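Local coordinates for 33-36 kDa outer membrane protein (Acinetobacter baumannii, PDB 6GIE) that probably forms a beta-barrel porin channel in the outer membrane, letting small solutes cross, at residues F25-T36 and T285-F296; K233-A241 and H252-I262. All blocks are in the same frame, centred on the assembly; numbering follows the deposited sequence.

Contact 1: residues F25-T36 and T285-F296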
loop_
_atom_site.group_PDB
_atom_site.type_symbol
_atom_site.label_atom_id
_atom_site.label_comp_id
_atom_site.label_asym_id
_atom_site.label_seq_id
_atom_site.Cartn_x
_atom_site.Cartn_y
_atom_site.Cartn_z
ATOM N N PHE A 25 9.036 13.481 4.417
ATOM C CA PHE A 25 9.409 12.151 4.903
ATOM C C PHE A 25 8.336 11.517 5.705
ATOM O O PHE A 25 7.551 12.181 6.368
ATOM C CB PHE A 25 10.609 12.208 5.818
ATOM C CG PHE A 25 11.769 12.939 5.252
ATOM C CD1 PHE A 25 11.848 14.333 5.351
ATOM C CD2 PHE A 25 12.811 12.247 4.665
ATOM C CE1 PHE A 25 12.948 15.022 4.873
ATOM C CE2 PHE A 25 13.938 12.937 4.181
ATOM C CZ PHE A 25 13.998 14.324 4.286
ATOM N N GLU A 26 8.289 10.198 5.628
ATOM C CA GLU A 26 7.312 9.456 6.392
ATOM C C GLU A 26 8.017 8.220 6.882
ATOM O O GLU A 26 8.706 7.556 6.101
ATOM C CB GLU A 26 6.111 9.069 5.536
ATOM C CG GLU A 26 5.192 8.072 6.226
ATOM C CD GLU A 26 3.935 7.738 5.412
ATOM O OE1 GLU A 26 3.085 8.674 5.222
ATOM O OE2 GLU A 26 3.801 6.510 5.059
ATOM N N VAL A 27 7.912 7.941 8.166
ATOM C CA VAL A 27 8.399 6.666 8.651
ATOM C C VAL A 27 7.255 5.914 9.226
ATOM O O VAL A 27 6.332 6.503 9.795
ATOM C CB VAL A 27 9.596 6.767 9.645
ATOM C CG1 VAL A 27 10.781 7.322 8.911
ATOM C CG2 VAL A 27 9.269 7.645 10.807
ATOM N N GLN A 28 7.327 4.602 9.075
ATOM C CA GLN A 28 6.240 3.772 9.459
ATOM C C GLN A 28 6.763 2.501 10.042
ATOM O O GLN A 28 7.746 1.941 9.530
ATOM C CB GLN A 28 5.326 3.455 8.264
ATOM C CG GLN A 28 3.956 2.973 8.713
ATOM C CD GLN A 28 3.180 2.287 7.617
ATOM O OE1 GLN A 28 3.338 2.604 6.429
ATOM N NE2 GLN A 28 2.346 1.319 8.007
ATOM N N GLY A 29 6.114 2.081 11.129
ATOM C CA GLY A 29 6.376 0.819 11.818
ATOM C C GLY A 29 5.120 -0.028 11.998
ATOM O O GLY A 29 4.004 0.491 12.032
ATOM N N GLN A 30 5.323 -1.334 12.115
ATOM C CA GLN A 30 4.240 -2.280 12.147
ATOM C C GLN A 30 4.680 -3.590 12.732
ATOM O O GLN A 30 5.746 -4.081 12.393
ATOM C CB GLN A 30 3.753 -2.517 10.756
ATOM C CG GLN A 30 2.582 -3.439 10.750
ATOM C CD GLN A 30 2.245 -3.960 9.385
ATOM O OE1 GLN A 30 2.858 -3.590 8.372
ATOM N NE2 GLN A 30 1.269 -4.845 9.349
ATOM N N SER A 31 3.889 -4.109 13.675
ATOM C CA SER A 31 4.090 -5.401 14.275
ATOM C C SER A 31 2.852 -6.242 14.082
ATOM O O SER A 31 1.705 -5.700 14.118
ATOM C CB SER A 31 4.238 -5.263 15.782
ATOM O OG SER A 31 5.533 -4.908 16.124
ATOM N N GLU A 32 3.056 -7.555 13.937
ATOM C CA GLU A 32 1.963 -8.459 13.703
ATOM C C GLU A 32 2.205 -9.806 14.310
ATOM O O GLU A 32 3.351 -10.282 14.391
ATOM C CB GLU A 32 1.623 -8.643 12.229
ATOM C CG GLU A 32 1.586 -7.382 11.377
ATOM C CD GLU A 32 1.973 -7.636 9.920
ATOM O OE1 GLU A 32 1.208 -8.329 9.215
ATOM O OE2 GLU A 32 3.046 -7.150 9.487
ATOM N N TYR A 33 1.109 -10.391 14.791
ATOM C CA TYR A 33 1.097 -11.737 15.282
ATOM C C TYR A 33 0.126 -12.591 14.449
ATOM O O TYR A 33 -1.025 -12.211 14.177
ATOM C CB TYR A 33 0.669 -11.752 16.711
ATOM C CG TYR A 33 0.647 -13.134 17.314
ATOM C CD1 TYR A 33 1.849 -13.796 17.599
ATOM C CD2 TYR A 33 -0.562 -13.779 17.640
ATOM C CE1 TYR A 33 1.860 -15.057 18.185
ATOM C CE2 TYR A 33 -0.558 -15.046 18.225
ATOM C CZ TYR A 33 0.660 -15.682 18.502
ATOM O OH TYR A 33 0.715 -16.946 19.083
ATOM N N VAL A 34 0.627 -13.771 14.092
ATOM C CA VAL A 34 0.025 -14.643 13.102
ATOM C C VAL A 34 -0.250 -15.964 13.831
ATOM O O VAL A 34 0.679 -16.670 14.251
ATOM C CB VAL A 34 0.982 -14.821 11.857
ATOM C CG1 VAL A 34 0.280 -15.520 10.690
ATOM C CG2 VAL A 34 1.504 -13.480 11.349
ATOM N N ASP A 35 -1.514 -16.282 14.025
ATOM C CA ASP A 35 -1.903 -17.521 14.743
ATOM C C ASP A 35 -2.488 -18.542 13.739
ATOM O O ASP A 35 -3.259 -18.165 12.868
ATOM C CB ASP A 35 -2.904 -17.159 15.862
ATOM C CG ASP A 35 -3.292 -18.335 16.724
ATOM O OD1 ASP A 35 -2.746 -19.437 16.511
ATOM O OD2 ASP A 35 -4.167 -18.172 17.621
ATOM N N THR A 36 -2.117 -19.815 13.857
ATOM C CA THR A 36 -2.511 -20.873 12.880
ATOM C C THR A 36 -3.145 -22.094 13.533
ATOM O O THR A 36 -2.693 -22.552 14.575
ATOM C CB THR A 36 -1.311 -21.346 12.047
ATOM O OG1 THR A 36 -0.401 -22.061 12.886
ATOM C CG2 THR A 36 -0.569 -20.168 11.467
ATOM N N THR A 285 -6.000 -19.514 9.726
ATOM C CA THR A 285 -5.047 -18.530 10.217
ATOM C C THR A 285 -5.572 -17.105 10.446
ATOM O O THR A 285 -6.362 -16.598 9.673
ATOM C CB THR A 285 -3.795 -18.556 9.298
ATOM O OG1 THR A 285 -3.061 -19.748 9.587
ATOM C CG2 THR A 285 -2.867 -17.406 9.550
ATOM N N GLN A 286 -5.076 -16.465 11.491
ATOM C CA GLN A 286 -5.442 -15.070 11.830
ATOM C C GLN A 286 -4.222 -14.255 12.149
ATOM O O GLN A 286 -3.303 -14.766 12.779
ATOM C CB GLN A 286 -6.344 -14.979 13.080
ATOM C CG GLN A 286 -7.481 -15.958 13.116
ATOM C CD GLN A 286 -8.530 -15.630 14.172
ATOM O OE1 GLN A 286 -8.439 -14.616 14.866
ATOM N NE2 GLN A 286 -9.548 -16.484 14.280
ATOM N N THR A 287 -4.291 -12.982 11.812
ATOM C CA THR A 287 -3.234 -12.008 11.972
ATOM C C THR A 287 -3.822 -10.747 12.593
ATOM O O THR A 287 -4.738 -10.136 12.034
ATOM C CB THR A 287 -2.624 -11.646 10.603
ATOM O OG1 THR A 287 -2.083 -12.834 10.025
ATOM C CG2 THR A 287 -1.480 -10.618 10.721
ATOM N N ILE A 288 -3.344 -10.406 13.791
ATOM C CA ILE A 288 -3.664 -9.157 14.434
ATOM C C ILE A 288 -2.418 -8.263 14.287
ATOM O O ILE A 288 -1.292 -8.723 14.376
ATOM C CB ILE A 288 -4.174 -9.404 15.870
ATOM C CG1 ILE A 288 -4.315 -8.099 16.637
ATOM C CG2 ILE A 288 -3.235 -10.316 16.654
ATOM C CD1 ILE A 288 -5.431 -7.234 16.137
ATOM N N GLY A 289 -2.633 -6.977 14.061
ATOM C CA GLY A 289 -1.572 -6.066 13.743
ATOM C C GLY A 289 -1.858 -4.651 14.185
ATOM O O GLY A 289 -2.998 -4.226 14.193
ATOM N N LEU A 290 -0.807 -3.971 14.634
ATOM C CA LEU A 290 -0.820 -2.588 14.942
ATOM C C LEU A 290 0.284 -1.892 14.157
ATOM O O LEU A 290 1.369 -2.433 13.973
ATOM C CB LEU A 290 -0.505 -2.390 16.419
ATOM C CG LEU A 290 -1.556 -2.897 17.422
ATOM C CD1 LEU A 290 -1.178 -2.427 18.821
ATOM C CD2 LEU A 290 -2.952 -2.438 17.126
ATOM N N ASN A 291 0.013 -0.659 13.790
ATOM C CA ASN A 291 0.944 0.110 13.074
ATOM C C ASN A 291 0.915 1.606 13.463
ATOM O O ASN A 291 -0.011 2.109 14.128
ATOM C CB ASN A 291 0.745 -0.124 11.569
ATOM C CG ASN A 291 -0.595 0.308 11.107
ATOM O OD1 ASN A 291 -0.880 1.508 11.065
ATOM N ND2 ASN A 291 -1.474 -0.662 10.815
ATOM N N ALA A 292 1.969 2.307 13.051
ATOM C CA ALA A 292 2.106 3.697 13.380
ATOM C C ALA A 292 2.918 4.407 12.343
ATOM O O ALA A 292 3.814 3.786 11.726
ATOM C CB ALA A 292 2.820 3.831 14.724
ATOM N N LYS A 293 2.675 5.710 12.197
ATOM C CA LYS A 293 3.439 6.455 11.228
ATOM C C LYS A 293 3.645 7.927 11.592
ATOM O O LYS A 293 2.777 8.562 12.219
ATOM C CB LYS A 293 2.796 6.278 9.844
ATOM C CG LYS A 293 1.862 7.366 9.421
ATOM C CD LYS A 293 1.174 7.108 8.062
ATOM C CE LYS A 293 1.074 5.626 7.653
ATOM N NZ LYS A 293 -0.005 5.447 6.635
ATOM N N PHE A 294 4.821 8.442 11.199
ATOM C CA PHE A 294 5.239 9.767 11.542
ATOM C C PHE A 294 5.633 10.458 10.253
ATOM O O PHE A 294 6.412 9.920 9.431
ATOM C CB PHE A 294 6.461 9.765 12.532
ATOM C CG PHE A 294 6.244 8.904 13.726
ATOM C CD1 PHE A 294 6.320 7.491 13.614
ATOM C CD2 PHE A 294 5.868 9.476 14.963
ATOM C CE1 PHE A 294 6.054 6.684 14.719
ATOM C CE2 PHE A 294 5.593 8.660 16.055
ATOM C CZ PHE A 294 5.673 7.268 15.928
ATOM N N ARG A 295 5.189 11.694 10.166
ATOM C CA ARG A 295 5.483 12.478 9.059
ATOM C C ARG A 295 6.233 13.704 9.465
ATOM O O ARG A 295 5.927 14.327 10.483
ATOM C CB ARG A 295 4.191 12.831 8.287
ATOM C CG ARG A 295 3.491 11.652 7.651
ATOM C CD ARG A 295 2.202 12.110 6.944
ATOM N NE ARG A 295 1.599 11.006 6.197
ATOM C CZ ARG A 295 0.444 11.062 5.542
ATOM N NH1 ARG A 295 -0.304 12.162 5.494
ATOM N NH2 ARG A 295 0.044 9.981 4.885
ATOM N N PHE A 296 7.175 14.084 8.596
ATOM C CA PHE A 296 7.953 15.290 8.781
ATOM C C PHE A 296 8.570 15.780 7.445
ATOM O O PHE A 296 9.494 16.574 7.497
ATOM C CB PHE A 296 9.039 15.103 9.893
ATOM C CG PHE A 296 10.020 13.969 9.650
ATOM C CD1 PHE A 296 9.677 12.653 9.920
ATOM C CD2 PHE A 296 11.310 14.228 9.186
ATOM C CE1 PHE A 296 10.589 11.607 9.690
ATOM C CE2 PHE A 296 12.226 13.192 8.951
ATOM C CZ PHE A 296 11.875 11.882 9.220
HETATM O O HOH W 1 0.663 7.211 4.189
#
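F25-T36 and T285-F296 pair antiparallel, their strand axes 4.6 Å apart at closest and 165° between directions, from V27 opposite F294 to D35 opposite Q286, with F296 N adding a last bond to F25 O. One face of the ribbon is mainly polar: E26, Q28, Q30, E32, N291, K293 and R295 stand on it, joined near the far end by V34 and T287. There E26 and R295 lie side by side, carboxylate and guanidinium nearly coplanar, and R295 NE reaches E26 OE1 at 2.9 Å in a salt bridge; R295 NH2 adds a weak bond to the same oxygen at 3.3 Å. A water donates to E26 OE1 (3.0 Å) and accepts from R295 NH2 and K293 NZ, so three bonds to protein tie it down. K293 CD and CE lie over the face of the E26 carboxylate; a nearly eclipsed chi3 (24°) sets where CE goes. K293 NZ bonds to Q259, while R295 NH1 goes to the carbonyl of L63. Across from K293, Q28 CG rests on the start of its chain, 3.7 Å from K293 CB. The other face is largely apolar: V27 CG2 meets F294 CB, and Y33 CB comes near I288 CG2. At the terminus F25 CB sits over one face of the F296 ring, 3.7 Å from its centroid, a CH-pi contact; the two rings are nearly parallel yet slid apart. With chi1 at 58°, F296 CG is tucked between its own backbone N and carbonyl carbon, bringing the ring back across F25. Joining the first and last strands of the chain, this ladder closes the barrel. Its chemistry is two-sided, consistent with a lipid-facing outer wall and a charged, hydrated interior where the E26 carboxylate probably offsets the two basic side chains.

Contact 2: residues K233-A241 and H252-I262. With C8E ((hydroxyethyloxy)tri(ethyloxy)octane), chain D; C8E ((hydroxyethyloxy)tri(ethyloxy)octane), chain C; C8E ((hydroxyethyloxy)tri(ethyloxy)octane), chain E; C8E ((hydroxyethyloxy)tri(ethyloxy)octane), chain B.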
loop_
_atom_site.group_PDB
_atom_site.type_symbol
_atom_site.label_atom_id
_atom_site.label_comp_id
_atom_site.label_asym_id
_atom_site.label_seq_id
_atom_site.Cartn_x
_atom_site.Cartn_y
_atom_site.Cartn_z
ATOM N N LYS A 233 -9.140 12.245 8.726
ATOM C CA LYS A 233 -8.154 11.613 9.622
ATOM C C LYS A 233 -8.486 10.200 9.938
ATOM O O LYS A 233 -7.611 9.469 10.410
ATOM C CB LYS A 233 -8.053 12.381 10.924
ATOM C CG LYS A 233 -8.034 13.873 10.686
ATOM C CD LYS A 233 -7.304 14.619 11.775
ATOM C CE LYS A 233 -8.066 14.477 13.090
ATOM N NZ LYS A 233 -7.087 14.533 14.220
ATOM N N LEU A 234 -9.735 9.804 9.733
ATOM C CA LEU A 234 -10.122 8.519 10.204
ATOM C C LEU A 234 -10.573 7.613 9.103
ATOM O O LEU A 234 -11.474 7.928 8.309
ATOM C CB LEU A 234 -11.178 8.677 11.319
ATOM C CG LEU A 234 -11.731 7.369 11.886
ATOM C CD1 LEU A 234 -10.677 6.548 12.588
ATOM C CD2 LEU A 234 -12.926 7.555 12.832
ATOM N N SER A 235 -9.993 6.437 9.025
ATOM C CA SER A 235 -10.483 5.547 7.948
ATOM C C SER A 235 -10.718 4.180 8.471
ATOM O O SER A 235 -10.011 3.728 9.345
ATOM C CB SER A 235 -9.520 5.460 6.773
ATOM O OG SER A 235 -8.306 4.830 7.134
ATOM N N VAL A 236 -11.681 3.509 7.865
ATOM C CA VAL A 236 -11.934 2.161 8.187
ATOM C C VAL A 236 -12.063 1.455 6.913
ATOM O O VAL A 236 -12.669 1.992 5.992
ATOM C CB VAL A 236 -13.229 1.959 9.031
ATOM C CG1 VAL A 236 -14.465 2.478 8.336
ATOM C CG2 VAL A 236 -13.422 0.472 9.295
ATOM N N GLY A 237 -11.563 0.225 6.845
ATOM C CA GLY A 237 -11.492 -0.446 5.530
ATOM C C GLY A 237 -11.481 -1.947 5.574
ATOM O O GLY A 237 -11.440 -2.546 6.654
ATOM N N ALA A 238 -11.555 -2.535 4.395
ATOM C CA ALA A 238 -11.628 -3.956 4.273
ATOM C C ALA A 238 -10.921 -4.420 3.018
ATOM O O ALA A 238 -10.679 -3.631 2.092
ATOM C CB ALA A 238 -13.108 -4.417 4.280
ATOM N N SER A 239 -10.600 -5.700 2.974
ATOM C CA SER A 239 -9.821 -6.238 1.883
ATOM C C SER A 239 -10.025 -7.707 1.752
ATOM O O SER A 239 -10.467 -8.401 2.660
ATOM C CB SER A 239 -8.276 -5.966 2.069
ATOM O OG SER A 239 -7.837 -6.635 3.214
ATOM N N PHE A 240 -9.690 -8.188 0.575
ATOM C CA PHE A 240 -10.041 -9.536 0.193
ATOM C C PHE A 240 -9.013 -9.931 -0.813
ATOM O O PHE A 240 -8.536 -9.085 -1.597
ATOM C CB PHE A 240 -11.455 -9.661 -0.426
ATOM C CG PHE A 240 -11.757 -11.054 -0.904
ATOM C CD1 PHE A 240 -12.242 -12.050 -0.005
ATOM C CD2 PHE A 240 -11.487 -11.427 -2.227
ATOM C CE1 PHE A 240 -12.482 -13.372 -0.426
ATOM C CE2 PHE A 240 -11.704 -12.746 -2.648
ATOM C CZ PHE A 240 -12.193 -13.713 -1.738
ATOM N N ALA A 241 -8.661 -11.204 -0.803
ATOM C CA ALA A 241 -7.749 -11.667 -1.820
ATOM C C ALA A 241 -7.901 -13.167 -2.035
ATOM O O ALA A 241 -8.301 -13.910 -1.171
ATOM C CB ALA A 241 -6.312 -11.268 -1.454
ATOM N N HIS A 252 -8.214 -18.266 0.509
ATOM C CA HIS A 252 -8.811 -16.921 0.593
ATOM C C HIS A 252 -8.293 -16.121 1.792
ATOM O O HIS A 252 -8.011 -16.703 2.847
ATOM C CB HIS A 252 -10.333 -17.055 0.627
ATOM C CG HIS A 252 -10.867 -17.816 -0.540
ATOM N ND1 HIS A 252 -11.469 -19.049 -0.416
ATOM C CD2 HIS A 252 -10.816 -17.552 -1.869
ATOM C CE1 HIS A 252 -11.789 -19.504 -1.615
ATOM N NE2 HIS A 252 -11.405 -18.615 -2.515
ATOM N N VAL A 253 -8.142 -14.809 1.597
ATOM C CA VAL A 253 -7.737 -13.868 2.639
ATOM C C VAL A 253 -8.692 -12.688 2.729
ATOM O O VAL A 253 -9.008 -12.096 1.717
ATOM C CB VAL A 253 -6.366 -13.285 2.353
ATOM C CG1 VAL A 253 -6.010 -12.231 3.382
ATOM C CG2 VAL A 253 -5.336 -14.408 2.343
ATOM N N TRP A 254 -9.139 -12.349 3.938
ATOM C CA TRP A 254 -9.933 -11.162 4.151
ATOM C C TRP A 254 -9.477 -10.408 5.421
ATOM O O TRP A 254 -8.916 -11.003 6.357
ATOM C CB TRP A 254 -11.419 -11.514 4.144
ATOM C CG TRP A 254 -11.853 -12.420 5.163
ATOM C CD1 TRP A 254 -12.530 -12.073 6.280
ATOM C CD2 TRP A 254 -11.700 -13.860 5.209
ATOM N NE1 TRP A 254 -12.788 -13.188 7.055
ATOM C CE2 TRP A 254 -12.292 -14.300 6.417
ATOM C CE3 TRP A 254 -11.100 -14.810 4.372
ATOM C CZ2 TRP A 254 -12.312 -15.665 6.802
ATOM C CZ3 TRP A 254 -11.098 -16.154 4.759
ATOM C CH2 TRP A 254 -11.717 -16.572 5.956
ATOM N N GLY A 255 -9.644 -9.094 5.399
ATOM C CA GLY A 255 -9.219 -8.280 6.471
ATOM C C GLY A 255 -10.019 -7.021 6.712
ATOM O O GLY A 255 -10.731 -6.535 5.840
ATOM N N GLY A 256 -9.893 -6.503 7.931
ATOM C CA GLY A 256 -10.352 -5.179 8.212
ATOM C C GLY A 256 -9.222 -4.385 8.748
ATOM O O GLY A 256 -8.326 -4.933 9.339
ATOM N N HIS A 257 -9.294 -3.088 8.564
ATOM C CA HIS A 257 -8.178 -2.203 8.797
ATOM C C HIS A 257 -8.706 -0.880 9.278
ATOM O O HIS A 257 -9.686 -0.391 8.755
ATOM C CB HIS A 257 -7.422 -1.933 7.486
ATOM C CG HIS A 257 -7.040 -3.181 6.793
ATOM N ND1 HIS A 257 -7.825 -3.734 5.808
ATOM C CD2 HIS A 257 -6.067 -4.089 7.064
ATOM C CE1 HIS A 257 -7.289 -4.885 5.432
ATOM N NE2 HIS A 257 -6.228 -5.127 6.186
ATOM N N THR A 258 -7.954 -0.242 10.142
ATOM C CA THR A 258 -8.370 0.991 10.706
ATOM C C THR A 258 -7.154 1.874 10.747
ATOM O O THR A 258 -6.030 1.359 10.983
ATOM C CB THR A 258 -8.877 0.656 12.125
ATOM O OG1 THR A 258 -10.089 1.336 12.432
ATOM C CG2 THR A 258 -7.914 0.836 13.110
ATOM N N GLN A 259 -7.354 3.183 10.536
ATOM C CA GLN A 259 -6.293 4.082 10.749
ATOM C C GLN A 259 -6.747 5.460 11.178
ATOM O O GLN A 259 -7.770 5.969 10.673
ATOM C CB GLN A 259 -5.376 4.143 9.496
ATOM C CG GLN A 259 -4.204 5.122 9.636
ATOM C CD GLN A 259 -3.257 5.145 8.448
ATOM O OE1 GLN A 259 -2.033 5.173 8.626
ATOM N NE2 GLN A 259 -3.809 5.174 7.231
ATOM N N TYR A 260 -6.016 6.055 12.138
ATOM C CA TYR A 260 -6.410 7.376 12.631
ATOM C C TYR A 260 -5.230 8.291 12.793
ATOM O O TYR A 260 -4.276 7.941 13.472
ATOM C CB TYR A 260 -7.160 7.311 13.988
ATOM C CG TYR A 260 -7.535 8.711 14.549
ATOM C CD1 TYR A 260 -8.424 9.539 13.875
ATOM C CD2 TYR A 260 -6.985 9.192 15.709
ATOM C CE1 TYR A 260 -8.745 10.816 14.339
ATOM C CE2 TYR A 260 -7.306 10.453 16.214
ATOM C CZ TYR A 260 -8.189 11.271 15.527
ATOM O OH TYR A 260 -8.528 12.528 16.002
ATOM N N PHE A 261 -5.320 9.486 12.215
ATOM C CA PHE A 261 -4.281 10.499 12.388
ATOM C C PHE A 261 -4.611 11.315 13.605
ATOM O O PHE A 261 -5.526 12.091 13.589
ATOM C CB PHE A 261 -4.211 11.424 11.177
ATOM C CG PHE A 261 -3.404 10.893 10.068
ATOM C CD1 PHE A 261 -3.928 9.893 9.233
ATOM C CD2 PHE A 261 -2.134 11.403 9.809
ATOM C CE1 PHE A 261 -3.181 9.410 8.172
ATOM C CE2 PHE A 261 -1.388 10.923 8.746
ATOM C CZ PHE A 261 -1.923 9.931 7.920
ATOM N N ILE A 262 -3.848 11.138 14.668
ATOM C CA ILE A 262 -4.029 11.900 15.921
ATOM C C ILE A 262 -3.679 13.357 15.635
ATOM O O ILE A 262 -4.320 14.256 16.113
ATOM C CB ILE A 262 -3.106 11.329 17.031
ATOM C CG1 ILE A 262 -3.452 9.869 17.318
ATOM C CG2 ILE A 262 -3.145 12.189 18.285
ATOM C CD1 ILE A 262 -2.468 9.190 18.219
HETATM O O12 C8E D . -15.369 -15.514 8.998
HETATM C C13 C8E D . -15.578 -14.654 10.120
HETATM C C14 C8E D . -15.349 -13.205 9.711
HETATM O O15 C8E D . -14.034 -12.810 10.098
HETATM C C16 C8E D . -13.856 -11.413 10.357
HETATM C C17 C8E D . -13.142 -10.817 9.158
HETATM O O18 C8E D . -12.915 -9.419 9.309
HETATM C C19 C8E D . -12.426 -8.819 8.121
HETATM C C20 C8E D . -13.540 -8.491 7.140
HETATM O O21 C8E D . -13.995 -7.154 7.382
HETATM C C6 C8E C . -9.943 4.166 15.294
HETATM C C7 C8E C . -8.970 3.037 15.122
HETATM C C8 C8E C . -7.550 3.529 14.948
HETATM O O9 C8E C . -6.702 2.966 15.974
HETATM C C10 C8E C . -6.379 1.585 15.864
HETATM C C11 C8E C . -5.573 1.084 17.056
HETATM O O12 C8E C . -6.287 0.307 18.037
HETATM C C13 C8E C . -7.455 -0.356 17.641
HETATM C C14 C8E C . -7.707 -1.646 18.388
HETATM O O15 C8E C . -8.355 -2.400 17.367
HETATM C C16 C8E C . -8.623 -3.751 17.586
HETATM C C17 C8E C . -8.520 -4.433 16.234
HETATM O O18 C8E C . -8.922 -3.582 15.167
HETATM C C19 C8E C . -8.627 -4.204 13.908
HETATM C C20 C8E C . -9.061 -3.298 12.758
HETATM O O21 C8E C . -10.348 -3.691 12.259
HETATM C C14 C8E E . -15.708 -1.523 6.481
HETATM O O15 C8E E . -15.123 -1.599 5.181
HETATM C C16 C8E E . -15.959 -1.066 4.151
HETATM C C17 C8E E . -15.546 -1.545 2.764
HETATM O O18 C8E E . -16.210 -2.779 2.432
HETATM C C19 C8E E . -16.237 -3.103 1.036
HETATM C C20 C8E E . -15.223 -4.184 0.699
HETATM O O21 C8E E . -15.898 -5.184 -0.058
HETATM C C1 C8E B . -13.082 10.653 15.539
HETATM C C2 C8E B . -11.890 9.979 16.194
HETATM C C3 C8E B . -12.200 8.516 16.523
HETATM C C4 C8E B . -10.923 7.690 16.637
HETATM C C5 C8E B . -11.124 6.229 17.048
HETATM C C6 C8E B . -12.213 5.473 16.271
HETATM C C7 C8E B . -12.533 4.139 16.960
HETATM C C8 C8E B . -13.031 3.025 16.039
HETATM O O9 C8E B . -12.479 1.763 16.457
HETATM C C10 C8E B . -13.187 0.594 16.050
HETATM C C11 C8E B . -12.224 -0.593 15.921
HETATM O O HOH W 2 -6.158 4.433 5.629
HETATM O O HOH W 3 -8.442 2.299 7.260
#
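K233 and F261 begin the hairpin's backbone ladder, F261 N donating to K233 O, and paired bonds follow between S235 and Q259, G237 and H257, S239 and G255, and A241 and V253. In two of them the donor stands well above the acceptor's carbonyl plane: H257 N by 45° at G237 O, and G255 N less far at S239 O. Polar side chains gather at the K233 end. The lysine lies alongside Y260, its chain bent at chi3 (-66°), so that NZ donates both to Y260 OH (3.0 Å) and to F261 O (3.0 Å), the latter in the carbonyl plane. On the face of S235, H257 and Q259, which probably lines the interior, a water bridges S235 OG at 2.7 Å and Q259 NE2 at 2.9 Å; Q259 OE1 is taken by K293. Apolar contacts are more numerous on the face of L234, F240, W254 and Y260, though A241 CB meets V253 CB on the inward one. L234 CB meets the edge of the Y260 ring, 3.9 Å from Y260 CD1, and F240 CD1 lies 4.3 Å from W254 CB. Four C8E detergent molecules cover this outer face, marking it as the side that would meet lipid. One lays its alkyl chain over the centre of the Y260 ring, another presses on T258, and W254 NE1 gives a weak bond, in the ring plane at its edge, to O15 of a third C8E (3.3 Å). The hairpin is a stave of the barrel wall: strand 220-229 bonds to the outer edge of 234-242, strand 266-276 to that of 252-261, and on the inward side F261 packs on L63 and A64.

In the fold
Both contacts are antiparallel strand pairs of the same barrel wall, but contact 1 joins strands from the two ends of the chain, whereas contact 2 is a local hairpin; strand 266-276 lies between them. Contact 1 is the more superficial, contact 2 partly buried, with glycines in its middle and detergent over its outer face. Inside the barrel they meet: the K293-Q259 bond reaches past strand 266-276 to tie one pair to the other, and the F261 ring packs against the R295 guanidinium. The inward chemistry differs accordingly, a cluster of opposite charges around one water between 25-36 and 285-296, against serine, glutamine and histidine side chains on 233-241 and 252-262.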